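Local coordinates for acetone carboxylase alpha subunit (Xanthobacter autotrophicus Py2, PDB 5M45), which is the alpha subunit of a multi-chain carboxylase enzyme, contains a hydantoinase B/oxoprolinase family region and binds a manganese ion, at residues S81-Q86 against V173-D178. Residues are numbered along the deposited sequence; the frame is centred on the assembly and turned at random.
Sequences SPIVEQ and VTHVID. With MN (manganese (II) ion), chain M.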
ATOM      1  N   SER A  81      10.367 -18.490  -8.551  1.00 13.93           N
ATOM      2  CA  SER A  81      11.312 -17.409  -8.867  1.00 14.01           C
ATOM      3  C   SER A  81      12.784 -17.908  -8.811  1.00 13.97           C
ATOM      4  O   SER A  81      13.208 -18.439  -7.771  1.00 13.54           O
ATOM      5  CB  SER A  81      11.165 -16.255  -7.857  1.00 14.07           C
ATOM      6  OG  SER A  81      12.211 -15.284  -8.032  1.00 14.39           O
ATOM      7  N   PRO A  82      13.559 -17.712  -9.904  1.00 13.95           N
ATOM      8  CA  PRO A  82      14.968 -18.123  -9.878  1.00 13.85           C
ATOM      9  C   PRO A  82      15.835 -17.431  -8.821  1.00 13.40           C
ATOM     10  O   PRO A  82      16.843 -17.979  -8.410  1.00 13.41           O
ATOM     11  CB  PRO A  82      15.487 -17.760 -11.265  1.00 14.33           C
ATOM     12  CG  PRO A  82      14.277 -17.636 -12.138  1.00 14.44           C
ATOM     13  CD  PRO A  82      13.103 -17.326 -11.247  1.00 14.40           C
ATOM     14  N   ILE A  83      15.430 -16.248  -8.394  1.00 13.01           N
ATOM     15  CA  ILE A  83      16.096 -15.486  -7.319  1.00 12.79           C
ATOM     16  C   ILE A  83      16.233 -16.357  -6.056  1.00 12.75           C
ATOM     17  O   ILE A  83      17.307 -16.396  -5.425  1.00 12.47           O
ATOM     18  CB  ILE A  83      15.360 -14.168  -7.034  1.00 12.60           C
ATOM     19  CG1 ILE A  83      15.392 -13.224  -8.262  1.00 12.66           C
ATOM     20  CG2 ILE A  83      15.948 -13.443  -5.815  1.00 12.61           C
ATOM     21  CD1 ILE A  83      14.451 -12.030  -8.162  1.00 12.49           C
ATOM     22  N   VAL A  84      15.154 -17.068  -5.726  1.00 12.77           N
ATOM     23  CA  VAL A  84      15.132 -17.983  -4.584  1.00 12.90           C
ATOM     24  C   VAL A  84      15.629 -19.398  -4.944  1.00 13.78           C
ATOM     25  O   VAL A  84      16.550 -19.935  -4.307  1.00 13.59           O
ATOM     26  CB  VAL A  84      13.722 -18.017  -3.957  1.00 12.61           C
ATOM     27  CG1 VAL A  84      13.628 -19.104  -2.867  1.00 12.65           C
ATOM     28  CG2 VAL A  84      13.365 -16.635  -3.388  1.00 12.38           C
ATOM     29  N   GLU A  85      15.031 -19.981  -5.977  1.00 14.89           N
ATOM     30  CA  GLU A  85      15.276 -21.389  -6.315  1.00 16.33           C
ATOM     31  C   GLU A  85      16.712 -21.722  -6.805  1.00 16.53           C
ATOM     32  O   GLU A  85      17.269 -22.772  -6.432  1.00 16.65           O
ATOM     33  CB  GLU A  85      14.245 -21.851  -7.343  1.00 17.38           C
ATOM     34  CG  GLU A  85      14.220 -23.363  -7.529  1.00 18.88           C
ATOM     35  CD  GLU A  85      15.295 -23.939  -8.463  1.00 20.30           C
ATOM     36  OE1 GLU A  85      15.626 -25.139  -8.225  1.00 22.60           O
ATOM     37  OE2 GLU A  85      15.800 -23.245  -9.391  1.00 21.34           O
ATOM     38  N   GLN A  86      17.289 -20.856  -7.634  1.00 16.99           N
ATOM     39  CA  GLN A  86      18.639 -21.091  -8.170  1.00 17.25           C
ATOM     40  C   GLN A  86      19.695 -20.238  -7.432  1.00 17.45           C
ATOM     41  O   GLN A  86      20.672 -20.774  -6.921  1.00 17.00           O
ATOM     42  CB  GLN A  86      18.709 -20.837  -9.679  1.00 17.50           C
ATOM     43  CG  GLN A  86      20.105 -21.140 -10.229  1.00 17.56           C
ATOM     44  CD  GLN A  86      20.217 -21.203 -11.747  1.00 17.76           C
ATOM     45  OE1 GLN A  86      19.906 -20.271 -12.480  1.00 17.54           O
ATOM     46  NE2 GLN A  86      20.715 -22.328 -12.228  1.00 18.50           N
ATOM     47  N   VAL A 173      13.327 -15.550   5.539  1.00 11.19           N
ATOM     48  CA  VAL A 173      13.238 -14.421   4.594  1.00 11.03           C
ATOM     49  C   VAL A 173      13.462 -14.887   3.166  1.00 10.96           C
ATOM     50  O   VAL A 173      14.317 -15.762   2.929  1.00 11.02           O
ATOM     51  CB  VAL A 173      14.210 -13.285   4.962  1.00 10.94           C
ATOM     52  CG1 VAL A 173      15.666 -13.777   4.985  1.00 10.98           C
ATOM     53  CG2 VAL A 173      14.081 -12.089   4.004  1.00 10.88           C
ATOM     54  N   THR A 174      12.693 -14.330   2.223  1.00 10.91           N
ATOM     55  CA  THR A 174      12.968 -14.457   0.780  1.00 10.94           C
ATOM     56  C   THR A 174      12.937 -13.064   0.136  1.00 10.93           C
ATOM     57  O   THR A 174      12.037 -12.255   0.432  1.00 10.98           O
ATOM     58  CB  THR A 174      11.914 -15.284   0.012  1.00 11.04           C
ATOM     59  OG1 THR A 174      10.613 -14.738   0.252  1.00 10.95           O
ATOM     60  CG2 THR A 174      11.910 -16.740   0.424  1.00 11.13           C
ATOM     61  N   HIS A 175      13.883 -12.787  -0.748  1.00 10.87           N
ATOM     62  CA  HIS A 175      13.765 -11.630  -1.648  1.00 10.75           C
ATOM     63  C   HIS A 175      12.735 -11.938  -2.743  1.00 10.72           C
ATOM     64  O   HIS A 175      12.965 -12.847  -3.538  1.00 10.67           O
ATOM     65  CB  HIS A 175      15.107 -11.271  -2.310  1.00 10.77           C
ATOM     66  CG  HIS A 175      14.978 -10.149  -3.303  1.00 10.74           C
ATOM     67  ND1 HIS A 175      15.338  -8.851  -3.023  1.00 10.68           N
ATOM     68  CD2 HIS A 175      14.409 -10.122  -4.537  1.00 10.83           C
ATOM     69  CE1 HIS A 175      15.023  -8.075  -4.051  1.00 10.82           C
ATOM     70  NE2 HIS A 175      14.467  -8.822  -4.985  1.00 10.79           N
ATOM     71  N   VAL A 176      11.617 -11.201  -2.767  1.00 10.70           N
ATOM     72  CA  VAL A 176      10.551 -11.392  -3.809  1.00 10.86           C
ATOM     73  C   VAL A 176      10.762 -10.429  -4.984  1.00 11.06           C
ATOM     74  O   VAL A 176      11.428  -9.376  -4.838  1.00 11.02           O
ATOM     75  CB  VAL A 176       9.120 -11.256  -3.248  1.00 10.87           C
ATOM     76  CG1 VAL A 176       8.929 -12.199  -2.056  1.00 10.79           C
ATOM     77  CG2 VAL A 176       8.786  -9.798  -2.832  1.00 10.87           C
ATOM     78  N   ILE A 177      10.178 -10.760  -6.136  1.00 11.31           N
ATOM     79  CA  ILE A 177      10.431 -10.006  -7.364  1.00 11.61           C
ATOM     80  C   ILE A 177       9.917  -8.554  -7.263  1.00 11.81           C
ATOM     81  O   ILE A 177      10.635  -7.610  -7.646  1.00 11.92           O
ATOM     82  CB  ILE A 177       9.869 -10.710  -8.633  1.00 11.70           C
ATOM     83  CG1 ILE A 177      10.510 -12.090  -8.799  1.00 11.81           C
ATOM     84  CG2 ILE A 177      10.094  -9.823  -9.895  1.00 11.79           C
ATOM     85  CD1 ILE A 177       9.818 -12.973  -9.835  1.00 12.04           C
ATOM     86  N   ASP A 178       8.696  -8.365  -6.770  1.00 12.04           N
ATOM     87  CA  ASP A 178       8.147  -7.036  -6.586  1.00 12.19           C
ATOM     88  C   ASP A 178       7.111  -6.988  -5.474  1.00 12.29           C
ATOM     89  O   ASP A 178       6.490  -8.030  -5.142  1.00 12.09           O
ATOM     90  CB  ASP A 178       7.582  -6.427  -7.888  1.00 12.48           C
ATOM     91  CG  ASP A 178       6.112  -6.813  -8.171  1.00 12.66           C
ATOM     92  OD1 ASP A 178       5.839  -7.961  -8.601  1.00 12.84           O
ATOM     93  OD2 ASP A 178       5.207  -5.958  -8.000  1.00 12.95           O
TER
HETATM   94 MN    MN M 801      16.187  -7.971  -1.071  1.00 11.33          MN
HETATM   95  O   HOH W   1      11.729 -14.167  -5.536  1.00  9.52           O
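Ile-83 reaches from the short helix 82-85 to the end of strand 165-175, where it meets His-175 and Ile-177. Its CB branches two ways. CG2, anti to the backbone N, comes within 3.8 Å of His-175 O and rests obliquely against the ring, 3.9 Å from His-175 CD2. CG1, anti to the carbonyl carbon (chi1 -64°), continues into an extended chain whose tip, CD1, lies 4.0 Å from Ile-177 CG1 and also touches His-175 CD2. A beta-branched residue suits this place because one branch packs on the imidazole carbon while the other meets a second aliphatic chain.

Ile-177 in turn carries its CG1 and CD1 past the hydroxyl of Ser-81, and Val-84 sets CG2 against Thr-174 CB and the His-175 carbonyl. No direct hydrogen bond joins the two segments; a water bridges them, accepting from Ser-81 OG at 2.8 Å and donating to His-175 O at 2.7 Å. Serine fits the N-cap of the helix, since Ser-81 OG also takes a weak capping bond from Ile-83 N (3.4 Å). That single hydroxyl therefore serves both the helix start and the water, which satisfies a buried carbonyl at the strand end.

The His-175 ring is held on several sides. ND1 binds manganese at 2.3 Å, NE2 is hydrogen-bonded to Ser-186, and Phe-456 meets the ring edge-to-face. Histidine suits the position because its two nitrogens can be used at once, one for the metal and one for a second-shell hydroxyl that would fix the ring's rotation. His-150 and Asp-153 join His-175 at the manganese, a two-histidine, one-aspartate site at the ends of two neighbouring antiparallel strands, 153-162 and 165-175, inside the sheet, with Ile-83 as its neighbour in the second shell.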